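PDB 3LJS: fructokinase from Xylella fastidiosa Temecula1, which probably transfers a phosphate group from ATP to fructose, acting as a sugar kinase of the PfkB family. Local coordinates for residues 225-230 against 237-242; 92-97 against 106-111; 6-11 against 54-59. One frame throughout, in Å; residues are numbered along the deposited sequence.

Overall arrangement
From the N terminus, contact 3 closes first: residues 6-11 and 54-59 lie side by side in the large mixed sheet, and the loop between them runs through two strands of the smaller sheet and helix 38-49. Contact 2 follows, a hairpin in that four-stranded sheet, whose strand 92-97 pairs with strand 14-19 from inside the loop of contact 3. Contact 1 comes last, a short hairpin toward the far edge of the large sheet. The three closures stand in series, none nested in another. Contacts 1 and 3 share one sheet, their centres 25 Å apart; contact 2 belongs to the other, its nearest atoms about 6 Å from contact 3.

Contact 1 of 3, residues 225-230 against 237-242; sequences QLLLVT and HWYTRT
L227 and Y239 lie side by side and point the same way, methyl CD2 of L227 meeting ring atom CD2 of Y239 at 3.8 Å. V229 supplies a second bump: its CG2 touches the ring edge, near the ring plane, 3.7 Å from CE2 of Y239. The tyrosine CG stands anti to the carbonyl carbon, beside the backbone N (chi1 -57°); the ring beyond it touches L227 and V229. Helix 212-220 covers this face, with I216 touching L227 and Y239.

On the other face the side chains meet at single branches. CD2 of L228 presses on CB of W238 at 3.7 Å while the indole leads away toward helix 289-305, and CD1 of L226 meets CG2 of T240 at 3.9 Å. Between the faces, the hairpin is closed by two reciprocal pairs of backbone hydrogen bonds, L227 with Y239 and V229 with H237; the next residue, T230, contributes to the ATP site.

Where the strands part, NE2 of Q225 sits over the centre of one face of the R241 guanidinium, 3.5 Å from CZ of R241, with amide and guanidinium planes 18° apart. A water joins OE1 of Q225 to N of R241. Backbone bonds and mostly apolar packing thus set the register, while the guanidinium charge, held at the open end by the carbonyls of G222 and A224 through NH2, probably polarises the Q225 amide above it.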
ATOM      1  N   GLN B 225      30.203   7.192  22.532  1.00 19.18           N
ATOM      2  CA  GLN B 225      31.639   7.463  22.522  1.00 18.60           C
ATOM      3  C   GLN B 225      32.018   8.192  21.235  1.00 18.62           C
ATOM      4  O   GLN B 225      33.054   8.852  21.163  1.00 17.23           O
ATOM      5  CB  GLN B 225      32.430   6.153  22.626  1.00 19.80           C
ATOM      6  CG  GLN B 225      32.309   5.430  23.969  1.00 19.94           C
ATOM      7  CD  GLN B 225      32.940   6.202  25.124  1.00 22.43           C
ATOM      8  OE1 GLN B 225      33.841   7.022  24.925  1.00 24.99           O
ATOM      9  NE2 GLN B 225      32.482   5.926  26.339  1.00 24.60           N
ATOM     10  N   LEU B 226      31.171   8.074  20.216  1.00 18.62           N
ATOM     11  CA  LEU B 226      31.428   8.723  18.932  1.00 18.45           C
ATOM     12  C   LEU B 226      30.142   9.279  18.340  1.00 20.01           C
ATOM     13  O   LEU B 226      29.137   8.573  18.264  1.00 20.32           O
ATOM     14  CB  LEU B 226      32.032   7.724  17.944  1.00 18.33           C
ATOM     15  CG  LEU B 226      32.215   8.230  16.506  1.00 18.06           C
ATOM     16  CD1 LEU B 226      33.306   9.297  16.455  1.00 15.88           C
ATOM     17  CD2 LEU B 226      32.586   7.057  15.605  1.00 18.71           C
ATOM     18  N   LEU B 227      30.182  10.539  17.914  1.00 19.29           N
ATOM     19  CA  LEU B 227      29.017  11.192  17.316  1.00 19.81           C
ATOM     20  C   LEU B 227      29.342  11.771  15.945  1.00 21.39           C
ATOM     21  O   LEU B 227      30.338  12.470  15.778  1.00 20.37           O
ATOM     22  CB  LEU B 227      28.512  12.328  18.218  1.00 19.17           C
ATOM     23  CG  LEU B 227      27.543  13.335  17.571  1.00 21.97           C
ATOM     24  CD1 LEU B 227      26.182  12.675  17.303  1.00 19.08           C
ATOM     25  CD2 LEU B 227      27.371  14.542  18.497  1.00 20.43           C
ATOM     26  N   LEU B 228      28.494  11.471  14.966  1.00 21.31           N
ATOM     27  CA  LEU B 228      28.661  12.000  13.623  1.00 22.44           C
ATOM     28  C   LEU B 228      27.479  12.919  13.352  1.00 23.89           C
ATOM     29  O   LEU B 228      26.333  12.548  13.600  1.00 23.03           O
ATOM     30  CB  LEU B 228      28.657  10.875  12.590  1.00 22.69           C
ATOM     31  CG  LEU B 228      29.660   9.739  12.810  1.00 24.88           C
ATOM     32  CD1 LEU B 228      29.576   8.788  11.635  1.00 28.89           C
ATOM     33  CD2 LEU B 228      31.068  10.290  12.944  1.00 22.12           C
ATOM     34  N   VAL B 229      27.754  14.123  12.866  1.00 23.76           N
ATOM     35  CA  VAL B 229      26.685  15.061  12.535  1.00 24.10           C
ATOM     36  C   VAL B 229      26.819  15.388  11.056  1.00 25.80           C
ATOM     37  O   VAL B 229      27.851  15.906  10.624  1.00 23.61           O
ATOM     38  CB  VAL B 229      26.789  16.369  13.341  1.00 24.68           C
ATOM     39  CG1 VAL B 229      25.657  17.314  12.936  1.00 22.46           C
ATOM     40  CG2 VAL B 229      26.728  16.075  14.832  1.00 22.43           C
ATOM     41  N   THR B 230      25.784  15.071  10.281  1.00 27.59           N
ATOM     42  CA  THR B 230      25.795  15.332   8.846  1.00 31.62           C
ATOM     43  C   THR B 230      25.136  16.666   8.502  1.00 35.99           C
ATOM     44  O   THR B 230      24.187  17.103   9.159  1.00 36.33           O
ATOM     45  CB  THR B 230      25.066  14.216   8.060  1.00 31.57           C
ATOM     46  OG1 THR B 230      23.706  14.115   8.507  1.00 31.63           O
ATOM     47  CG2 THR B 230      25.760  12.878   8.270  1.00 32.42           C
ATOM     48  N   HIS B 237      30.833  16.170  10.448  1.00 26.79           N
ATOM     49  CA  HIS B 237      31.627  16.476  11.629  1.00 27.73           C
ATOM     50  C   HIS B 237      31.569  15.292  12.582  1.00 25.42           C
ATOM     51  O   HIS B 237      30.529  14.642  12.704  1.00 24.73           O
ATOM     52  CB  HIS B 237      31.077  17.711  12.350  1.00 31.73           C
ATOM     53  CG  HIS B 237      31.165  18.973  11.551  1.00 39.28           C
ATOM     54  ND1 HIS B 237      30.478  19.158  10.370  1.00 42.31           N
ATOM     55  CD2 HIS B 237      31.858  20.117  11.766  1.00 42.34           C
ATOM     56  CE1 HIS B 237      30.744  20.360   9.891  1.00 43.46           C
ATOM     57  NE2 HIS B 237      31.580  20.963  10.718  1.00 44.50           N
ATOM     58  N   TRP B 238      32.682  15.005  13.247  1.00 20.98           N
ATOM     59  CA  TRP B 238      32.714  13.913  14.210  1.00 21.32           C
ATOM     60  C   TRP B 238      33.121  14.468  15.569  1.00 20.10           C
ATOM     61  O   TRP B 238      33.849  15.457  15.649  1.00 19.85           O
ATOM     62  CB  TRP B 238      33.688  12.811  13.776  1.00 20.01           C
ATOM     63  CG  TRP B 238      35.127  13.241  13.665  1.00 19.81           C
ATOM     64  CD1 TRP B 238      35.788  13.611  12.529  1.00 21.05           C
ATOM     65  CD2 TRP B 238      36.083  13.315  14.728  1.00 18.97           C
ATOM     66  NE1 TRP B 238      37.100  13.907  12.818  1.00 20.35           N
ATOM     67  CE2 TRP B 238      37.307  13.736  14.162  1.00 20.88           C
ATOM     68  CE3 TRP B 238      36.025  13.067  16.106  1.00 19.00           C
ATOM     69  CZ2 TRP B 238      38.467  13.915  14.928  1.00 19.61           C
ATOM     70  CZ3 TRP B 238      37.181  13.245  16.869  1.00 17.73           C
ATOM     71  CH2 TRP B 238      38.382  13.666  16.275  1.00 17.08           C
ATOM     72  N   TYR B 239      32.627  13.836  16.629  1.00 19.63           N
ATOM     73  CA  TYR B 239      32.919  14.248  17.999  1.00 19.49           C
ATOM     74  C   TYR B 239      33.122  13.017  18.875  1.00 20.11           C
ATOM     75  O   TYR B 239      32.442  12.006  18.698  1.00 18.60           O
ATOM     76  CB  TYR B 239      31.743  15.026  18.592  1.00 20.19           C
ATOM     77  CG  TYR B 239      31.311  16.246  17.818  1.00 24.90           C
ATOM     78  CD1 TYR B 239      31.834  17.505  18.110  1.00 24.22           C
ATOM     79  CD2 TYR B 239      30.370  16.141  16.794  1.00 24.94           C
ATOM     80  CE1 TYR B 239      31.423  18.636  17.398  1.00 29.71           C
ATOM     81  CE2 TYR B 239      29.956  17.259  16.079  1.00 29.25           C
ATOM     82  CZ  TYR B 239      30.486  18.500  16.384  1.00 30.05           C
ATOM     83  OH  TYR B 239      30.079  19.597  15.667  1.00 36.48           O
ATOM     84  N   THR B 240      34.058  13.113  19.813  1.00 18.74           N
ATOM     85  CA  THR B 240      34.309  12.044  20.777  1.00 19.67           C
ATOM     86  C   THR B 240      34.351  12.789  22.098  1.00 19.93           C
ATOM     87  O   THR B 240      34.242  14.016  22.114  1.00 18.94           O
ATOM     88  CB  THR B 240      35.669  11.339  20.566  1.00 18.50           C
ATOM     89  OG1 THR B 240      36.732  12.283  20.751  1.00 18.88           O
ATOM     90  CG2 THR B 240      35.749  10.734  19.178  1.00 16.07           C
ATOM     91  N   ARG B 241      34.508  12.078  23.206  1.00 20.62           N
ATOM     92  CA  ARG B 241      34.550  12.766  24.490  1.00 21.30           C
ATOM     93  C   ARG B 241      35.847  13.546  24.698  1.00 22.02           C
ATOM     94  O   ARG B 241      35.962  14.304  25.653  1.00 22.41           O
ATOM     95  CB  ARG B 241      34.350  11.771  25.638  1.00 21.93           C
ATOM     96  CG  ARG B 241      33.021  11.046  25.552  1.00 21.38           C
ATOM     97  CD  ARG B 241      32.782  10.107  26.722  1.00 23.52           C
ATOM     98  NE  ARG B 241      31.537   9.372  26.521  1.00 22.72           N
ATOM     99  CZ  ARG B 241      30.845   8.777  27.487  1.00 27.98           C
ATOM    100  NH1 ARG B 241      31.273   8.826  28.744  1.00 25.63           N
ATOM    101  NH2 ARG B 241      29.719   8.131  27.191  1.00 24.14           N
ATOM    102  N   THR B 242      36.809  13.379  23.794  1.00 22.49           N
ATOM    103  CA  THR B 242      38.093  14.067  23.927  1.00 23.50           C
ATOM    104  C   THR B 242      38.431  15.061  22.819  1.00 23.81           C
ATOM    105  O   THR B 242      39.344  15.873  22.976  1.00 24.52           O
ATOM    106  CB  THR B 242      39.255  13.052  24.028  1.00 23.86           C
ATOM    107  OG1 THR B 242      39.218  12.163  22.905  1.00 26.34           O
ATOM    108  CG2 THR B 242      39.150  12.244  25.315  1.00 26.47           C
TER
HETATM  109  O   HOH W   1      34.711   9.068  23.071  1.00 19.60           O

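Contact 2 of 3, residues 92-97 against 106-111; sequences LAFVAL and SFYRPP
The carbonyl oxygen of L92 is gripped by two neighbouring residues: N of Y108 donates to it at 2.9 Å in a nearly straight bond, and CA of F107 approaches it at 3.4 Å as a CA-H...O contact. Two residues along, F94 and S106 exchange a reciprocal pair of bonds that differ in shape. N of S106 reaches O of F94 in the carbonyl plane, on a lone pair, whereas N of F94 comes to O of S106 from above the plane, 39° out of it. That same S106 oxygen lies at the edge of the F94 ring, in its plane, 3.7 Å from CD2 of F94.

The side chains sort by face. CG of F94 sits anti to the carbonyl carbon (chi1 -78°), and the ring beyond it crosses that of Y108 obliquely, CE2 of F94 touching CE2 of Y108 at 3.7 Å with the planes 68° apart. On the other face, CB of A93 meets CE1 of F107 at 3.5 Å, a small bump beside a large ring.

The face of L92, F94, S106 and Y108 is turned to the second subunit: OH of Y108 bonds to the carbonyl of T90 of that subunit, and F94 meets F64 of that subunit edge-to-face. The F107 side chain comes about 6 Å from that of the ATP-site residue R170. An aromatic-rich hairpin in a small sheet, packed against the same region of the second subunit, is consistent with the beta-clasp lid known from ribokinase-like enzymes.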
ATOM      1  N   LEU B  92       4.973  -0.002   2.511  1.00 21.74           N
ATOM      2  CA  LEU B  92       5.250   0.612   1.221  1.00 23.51           C
ATOM      3  C   LEU B  92       5.516   2.092   1.431  1.00 24.64           C
ATOM      4  O   LEU B  92       4.854   2.747   2.240  1.00 24.30           O
ATOM      5  CB  LEU B  92       4.058   0.457   0.266  1.00 24.13           C
ATOM      6  CG  LEU B  92       3.548  -0.941  -0.072  1.00 23.79           C
ATOM      7  CD1 LEU B  92       2.309  -0.810  -0.967  1.00 23.59           C
ATOM      8  CD2 LEU B  92       4.636  -1.752  -0.767  1.00 22.97           C
ATOM      9  N   ALA B  93       6.493   2.613   0.702  1.00 23.90           N
ATOM     10  CA  ALA B  93       6.840   4.021   0.776  1.00 26.01           C
ATOM     11  C   ALA B  93       6.769   4.561  -0.646  1.00 27.40           C
ATOM     12  O   ALA B  93       7.655   4.306  -1.461  1.00 27.55           O
ATOM     13  CB  ALA B  93       8.251   4.193   1.337  1.00 25.36           C
ATOM     14  N   PHE B  94       5.695   5.280  -0.952  1.00 29.08           N
ATOM     15  CA  PHE B  94       5.522   5.848  -2.280  1.00 29.34           C
ATOM     16  C   PHE B  94       6.265   7.174  -2.366  1.00 31.40           C
ATOM     17  O   PHE B  94       6.105   8.044  -1.510  1.00 31.56           O
ATOM     18  CB  PHE B  94       4.033   6.043  -2.579  1.00 27.98           C
ATOM     19  CG  PHE B  94       3.326   4.776  -2.964  1.00 27.38           C
ATOM     20  CD1 PHE B  94       3.332   4.338  -4.283  1.00 25.86           C
ATOM     21  CD2 PHE B  94       2.686   3.999  -2.003  1.00 26.96           C
ATOM     22  CE1 PHE B  94       2.715   3.148  -4.647  1.00 25.79           C
ATOM     23  CE2 PHE B  94       2.066   2.806  -2.349  1.00 27.37           C
ATOM     24  CZ  PHE B  94       2.080   2.375  -3.681  1.00 28.71           C
ATOM     25  N   VAL B  95       7.093   7.315  -3.397  1.00 32.07           N
ATOM     26  CA  VAL B  95       7.870   8.531  -3.593  1.00 32.73           C
ATOM     27  C   VAL B  95       7.477   9.188  -4.916  1.00 34.48           C
ATOM     28  O   VAL B  95       7.487   8.544  -5.970  1.00 32.40           O
ATOM     29  CB  VAL B  95       9.390   8.223  -3.622  1.00 32.91           C
ATOM     30  CG1 VAL B  95      10.180   9.515  -3.735  1.00 32.51           C
ATOM     31  CG2 VAL B  95       9.793   7.461  -2.368  1.00 33.12           C
ATOM     32  N   ALA B  96       7.124  10.467  -4.857  1.00 36.62           N
ATOM     33  CA  ALA B  96       6.730  11.197  -6.054  1.00 40.74           C
ATOM     34  C   ALA B  96       6.995  12.687  -5.900  1.00 43.72           C
ATOM     35  O   ALA B  96       7.884  13.098  -5.154  1.00 43.41           O
ATOM     36  CB  ALA B  96       5.255  10.960  -6.343  1.00 40.32           C
ATOM     37  N   LEU B  97       6.221  13.489  -6.624  1.00 47.76           N
ATOM     38  CA  LEU B  97       6.346  14.940  -6.567  1.00 52.59           C
ATOM     39  C   LEU B  97       4.956  15.559  -6.587  1.00 55.95           C
ATOM     40  O   LEU B  97       4.085  15.124  -7.340  1.00 56.65           O
ATOM     41  CB  LEU B  97       7.128  15.477  -7.771  1.00 52.47           C
ATOM     42  CG  LEU B  97       8.465  14.852  -8.169  1.00 52.85           C
ATOM     43  CD1 LEU B  97       8.229  13.491  -8.811  1.00 54.30           C
ATOM     44  CD2 LEU B  97       9.169  15.772  -9.154  1.00 53.92           C
ATOM     45  N   SER B 106       4.267   9.060   0.667  1.00 42.55           N
ATOM     46  CA  SER B 106       3.004   8.477   1.101  1.00 38.87           C
ATOM     47  C   SER B 106       3.294   7.068   1.610  1.00 35.87           C
ATOM     48  O   SER B 106       3.539   6.148   0.825  1.00 34.98           O
ATOM     49  CB  SER B 106       2.006   8.422  -0.057  1.00 41.17           C
ATOM     50  OG  SER B 106       0.787   7.823   0.358  1.00 42.40           O
ATOM     51  N   PHE B 107       3.261   6.904   2.927  1.00 30.43           N
ATOM     52  CA  PHE B 107       3.555   5.617   3.542  1.00 27.77           C
ATOM     53  C   PHE B 107       2.345   4.765   3.893  1.00 27.01           C
ATOM     54  O   PHE B 107       1.324   5.273   4.360  1.00 27.20           O
ATOM     55  CB  PHE B 107       4.353   5.826   4.833  1.00 28.45           C
ATOM     56  CG  PHE B 107       5.684   6.484   4.635  1.00 28.00           C
ATOM     57  CD1 PHE B 107       6.779   5.748   4.201  1.00 29.49           C
ATOM     58  CD2 PHE B 107       5.848   7.839   4.902  1.00 30.35           C
ATOM     59  CE1 PHE B 107       8.027   6.352   4.034  1.00 30.84           C
ATOM     60  CE2 PHE B 107       7.089   8.454   4.739  1.00 31.82           C
ATOM     61  CZ  PHE B 107       8.181   7.705   4.304  1.00 30.81           C
ATOM     62  N   TYR B 108       2.472   3.462   3.664  1.00 24.06           N
ATOM     63  CA  TYR B 108       1.437   2.518   4.044  1.00 24.35           C
ATOM     64  C   TYR B 108       2.107   1.805   5.213  1.00 25.85           C
ATOM     65  O   TYR B 108       2.623   0.688   5.072  1.00 20.72           O
ATOM     66  CB  TYR B 108       1.114   1.552   2.892  1.00 23.71           C
ATOM     67  CG  TYR B 108       0.151   2.160   1.892  1.00 22.59           C
ATOM     68  CD1 TYR B 108      -1.190   1.765   1.853  1.00 22.50           C
ATOM     69  CD2 TYR B 108       0.551   3.212   1.066  1.00 22.46           C
ATOM     70  CE1 TYR B 108      -2.108   2.413   1.018  1.00 22.12           C
ATOM     71  CE2 TYR B 108      -0.358   3.867   0.232  1.00 22.86           C
ATOM     72  CZ  TYR B 108      -1.687   3.466   0.220  1.00 22.15           C
ATOM     73  OH  TYR B 108      -2.594   4.151  -0.552  1.00 21.40           O
ATOM     74  N   ARG B 109       2.121   2.472   6.370  1.00 28.65           N
ATOM     75  CA  ARG B 109       2.771   1.888   7.532  1.00 35.41           C
ATOM     76  C   ARG B 109       2.233   2.094   8.952  1.00 41.73           C
ATOM     77  O   ARG B 109       2.874   1.654   9.904  1.00 48.18           O
ATOM     78  CB  ARG B 109       4.264   2.240   7.509  1.00 30.76           C
ATOM     79  CG  ARG B 109       5.088   1.526   8.578  1.00 29.05           C
ATOM     80  CD  ARG B 109       6.563   1.701   8.321  1.00 27.07           C
ATOM     81  NE  ARG B 109       7.394   0.972   9.270  1.00 25.54           N
ATOM     82  CZ  ARG B 109       7.782   1.443  10.451  1.00 26.74           C
ATOM     83  NH1 ARG B 109       7.410   2.653  10.850  1.00 23.17           N
ATOM     84  NH2 ARG B 109       8.583   0.714  11.218  1.00 26.44           N
ATOM     85  N   PRO B 110       1.096   2.788   9.148  1.00 46.59           N
ATOM     86  CA  PRO B 110       0.797   2.810  10.586  1.00 45.61           C
ATOM     87  C   PRO B 110       0.863   1.323  10.966  1.00 42.88           C
ATOM     88  O   PRO B 110       1.414   0.971  12.009  1.00 44.87           O
ATOM     89  CB  PRO B 110      -0.612   3.391  10.637  1.00 49.56           C
ATOM     90  CG  PRO B 110      -0.599   4.364   9.478  1.00 49.89           C
ATOM     91  CD  PRO B 110       0.115   3.580   8.379  1.00 49.10           C
ATOM     92  N   PRO B 111       0.292   0.436  10.112  1.00 39.06           N
ATOM     93  CA  PRO B 111       0.300  -1.019  10.320  1.00 33.35           C
ATOM     94  C   PRO B 111       1.196  -1.615   9.222  1.00 30.16           C
ATOM     95  O   PRO B 111       1.098  -1.222   8.057  1.00 27.33           O
ATOM     96  CB  PRO B 111      -1.155  -1.399  10.132  1.00 36.90           C
ATOM     97  CG  PRO B 111      -1.550  -0.541   8.992  1.00 36.70           C
ATOM     98  CD  PRO B 111      -0.860   0.801   9.262  1.00 35.84           C
TER

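Contact 3 of 3, residues 6-11 against 54-59; sequences TILCFG and QFVGML
The pairing of L8, C9 and F10 with Q54, F55 and V56 is a parallel strand contact within the large sheet, flanked by helices and far from the ATP site. Four backbone hydrogen bonds zigzag across it: N of Q54 to O of I7, N of C9 to O of Q54 (almost straight, 176°), N of V56 to O of C9 at 2.8 Å, and N of G11 to O of V56.

Because the chain returns to the sheet through helix 38-49, the two strands form part of a beta-alpha-beta crossover, here enlarged by strands 14-19 and 30-36, in the Rossmann-like core of the ribokinase fold. Helix 38-49 packs on the face bearing C9 and F55. The F55 ring leans toward the first strand, its CG anti to the backbone N (chi1 176°), with CD1 of F55 3.5 Å from O of C9 and CZ of F55 3.5 Å from O of G11. On the other face, CG1 of V56 lies at the edge of the F10 ring, in its plane, 3.7 Å from CD1 of F10; F117 meets that ring edge-to-face.

Past V56 the chain turns a corner at G57. Two waters lie against O of G11: one, at the edge of the F55 ring, donates to it and to O of selenomethionine M58, while the other accepts from N of M58.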
ATOM      1  N   THR B   6      30.236 -10.218  12.769  1.00 20.98           N
ATOM      2  CA  THR B   6      28.988  -9.966  12.054  1.00 21.48           C
ATOM      3  C   THR B   6      28.336  -8.652  12.446  1.00 20.38           C
ATOM      4  O   THR B   6      28.299  -8.291  13.622  1.00 21.62           O
ATOM      5  CB  THR B   6      27.982 -11.117  12.282  1.00 21.81           C
ATOM      6  OG1 THR B   6      28.584 -12.358  11.901  1.00 23.74           O
ATOM      7  CG2 THR B   6      26.709 -10.899  11.455  1.00 19.31           C
ATOM      8  N   ILE B   7      27.860  -7.928  11.440  1.00 19.78           N
ATOM      9  CA  ILE B   7      27.167  -6.671  11.656  1.00 18.32           C
ATOM     10  C   ILE B   7      25.690  -7.022  11.590  1.00 19.30           C
ATOM     11  O   ILE B   7      25.204  -7.555  10.595  1.00 20.52           O
ATOM     12  CB  ILE B   7      27.513  -5.644  10.569  1.00 19.63           C
ATOM     13  CG1 ILE B   7      28.997  -5.290  10.681  1.00 17.71           C
ATOM     14  CG2 ILE B   7      26.640  -4.388  10.724  1.00 17.55           C
ATOM     15  CD1 ILE B   7      29.515  -4.438   9.556  1.00 19.16           C
ATOM     16  N   LEU B   8      24.990  -6.746  12.675  1.00 19.50           N
ATOM     17  CA  LEU B   8      23.579  -7.048  12.771  1.00 21.16           C
ATOM     18  C   LEU B   8      22.768  -5.774  12.565  1.00 20.63           C
ATOM     19  O   LEU B   8      22.846  -4.841  13.360  1.00 21.71           O
ATOM     20  CB  LEU B   8      23.341  -7.690  14.142  1.00 24.69           C
ATOM     21  CG  LEU B   8      21.994  -7.834  14.828  1.00 31.13           C
ATOM     22  CD1 LEU B   8      20.876  -7.846  13.829  1.00 29.90           C
ATOM     23  CD2 LEU B   8      22.031  -9.110  15.673  1.00 30.95           C
ATOM     24  N   CYS B   9      22.023  -5.727  11.465  1.00 19.24           N
ATOM     25  CA  CYS B   9      21.194  -4.567  11.141  1.00 19.03           C
ATOM     26  C   CYS B   9      19.758  -4.904  11.487  1.00 18.82           C
ATOM     27  O   CYS B   9      19.184  -5.839  10.936  1.00 19.51           O
ATOM     28  CB  CYS B   9      21.310  -4.231   9.654  1.00 18.61           C
ATOM     29  SG  CYS B   9      22.961  -3.671   9.170  1.00 19.25           S
ATOM     30  N   PHE B  10      19.171  -4.132  12.392  1.00 18.36           N
ATOM     31  CA  PHE B  10      17.814  -4.408  12.833  1.00 18.79           C
ATOM     32  C   PHE B  10      16.769  -3.356  12.493  1.00 18.39           C
ATOM     33  O   PHE B  10      17.032  -2.159  12.546  1.00 18.56           O
ATOM     34  CB  PHE B  10      17.808  -4.617  14.351  1.00 19.36           C
ATOM     35  CG  PHE B  10      16.430  -4.752  14.930  1.00 20.63           C
ATOM     36  CD1 PHE B  10      15.757  -5.968  14.876  1.00 20.45           C
ATOM     37  CD2 PHE B  10      15.781  -3.649  15.480  1.00 20.18           C
ATOM     38  CE1 PHE B  10      14.453  -6.082  15.362  1.00 20.45           C
ATOM     39  CE2 PHE B  10      14.478  -3.754  15.966  1.00 18.65           C
ATOM     40  CZ  PHE B  10      13.816  -4.970  15.905  1.00 19.49           C
ATOM     41  N   GLY B  11      15.566  -3.809  12.164  1.00 20.79           N
ATOM     42  CA  GLY B  11      14.512  -2.859  11.884  1.00 20.37           C
ATOM     43  C   GLY B  11      13.607  -3.147  10.712  1.00 20.23           C
ATOM     44  O   GLY B  11      13.144  -4.268  10.506  1.00 20.02           O
ATOM     45  N   GLN B  54      24.061  -9.523   8.785  1.00 19.34           N
ATOM     46  CA  GLN B  54      22.772 -10.171   8.890  1.00 20.90           C
ATOM     47  C   GLN B  54      21.706  -9.099   9.075  1.00 19.94           C
ATOM     48  O   GLN B  54      21.951  -8.077   9.722  1.00 19.39           O
ATOM     49  CB  GLN B  54      22.799 -11.120  10.094  1.00 25.04           C
ATOM     50  CG  GLN B  54      21.484 -11.768  10.452  1.00 34.30           C
ATOM     51  CD  GLN B  54      21.607 -12.689  11.657  1.00 34.87           C
ATOM     52  OE1 GLN B  54      22.578 -12.618  12.410  1.00 36.78           O
ATOM     53  NE2 GLN B  54      20.615 -13.548  11.851  1.00 38.23           N
ATOM     54  N   PHE B  55      20.541  -9.299   8.468  1.00 20.12           N
ATOM     55  CA  PHE B  55      19.444  -8.358   8.654  1.00 18.89           C
ATOM     56  C   PHE B  55      18.444  -9.056   9.557  1.00 20.31           C
ATOM     57  O   PHE B  55      18.004 -10.170   9.260  1.00 20.45           O
ATOM     58  CB  PHE B  55      18.750  -7.999   7.344  1.00 18.79           C
ATOM     59  CG  PHE B  55      17.551  -7.103   7.536  1.00 19.65           C
ATOM     60  CD1 PHE B  55      17.709  -5.733   7.736  1.00 20.42           C
ATOM     61  CD2 PHE B  55      16.270  -7.641   7.584  1.00 19.80           C
ATOM     62  CE1 PHE B  55      16.606  -4.910   7.987  1.00 20.52           C
ATOM     63  CE2 PHE B  55      15.158  -6.828   7.836  1.00 21.69           C
ATOM     64  CZ  PHE B  55      15.330  -5.458   8.038  1.00 20.97           C
ATOM     65  N   VAL B  56      18.093  -8.404  10.660  1.00 19.98           N
ATOM     66  CA  VAL B  56      17.141  -8.959  11.611  1.00 18.82           C
ATOM     67  C   VAL B  56      15.884  -8.096  11.617  1.00 18.88           C
ATOM     68  O   VAL B  56      15.933  -6.894  11.875  1.00 18.41           O
ATOM     69  CB  VAL B  56      17.747  -9.019  13.032  1.00 20.58           C
ATOM     70  CG1 VAL B  56      16.691  -9.465  14.047  1.00 18.67           C
ATOM     71  CG2 VAL B  56      18.919 -10.002  13.039  1.00 21.52           C
ATOM     72  N   GLY B  57      14.758  -8.723  11.309  1.00 19.81           N
ATOM     73  CA  GLY B  57      13.503  -8.005  11.262  1.00 19.50           C
ATOM     74  C   GLY B  57      12.418  -8.904  10.711  1.00 21.82           C
ATOM     75  O   GLY B  57      12.669 -10.066  10.370  1.00 20.26           O
HETATM   76  N   MSE B  58      11.211  -8.361  10.608  1.00 20.98           N
HETATM   77  CA  MSE B  58      10.084  -9.132  10.120  1.00 22.61           C
HETATM   78  C   MSE B  58       9.624  -8.669   8.748  1.00 21.10           C
HETATM   79  O   MSE B  58       9.468  -7.474   8.508  1.00 21.26           O
HETATM   80  CB  MSE B  58       8.933  -9.034  11.126  1.00 24.95           C
HETATM   81  CG  MSE B  58       7.730  -9.898  10.795  1.00 33.84           C
HETATM   82 SE   MSE B  58       6.538 -10.011  12.319  1.00 47.02          SE
HETATM   83  CE  MSE B  58       7.159 -11.703  13.032  1.00 39.81           C
ATOM     84  N   LEU B  59       9.427  -9.630   7.850  1.00 22.52           N
ATOM     85  CA  LEU B  59       8.960  -9.366   6.494  1.00 23.90           C
ATOM     86  C   LEU B  59       7.577  -9.996   6.343  1.00 25.39           C
ATOM     87  O   LEU B  59       7.291 -11.027   6.951  1.00 25.64           O
ATOM     88  CB  LEU B  59       9.901  -9.997   5.464  1.00 25.08           C
ATOM     89  CG  LEU B  59      11.381  -9.617   5.508  1.00 25.52           C
ATOM     90  CD1 LEU B  59      12.111 -10.248   4.327  1.00 24.25           C
ATOM     91  CD2 LEU B  59      11.521  -8.114   5.474  1.00 26.48           C
TER
HETATM   92  O   HOH W   2      11.060  -5.793  11.809  1.00 19.19           O
HETATM   93  O   HOH W   3      11.691  -5.678   8.354  1.00 20.63           O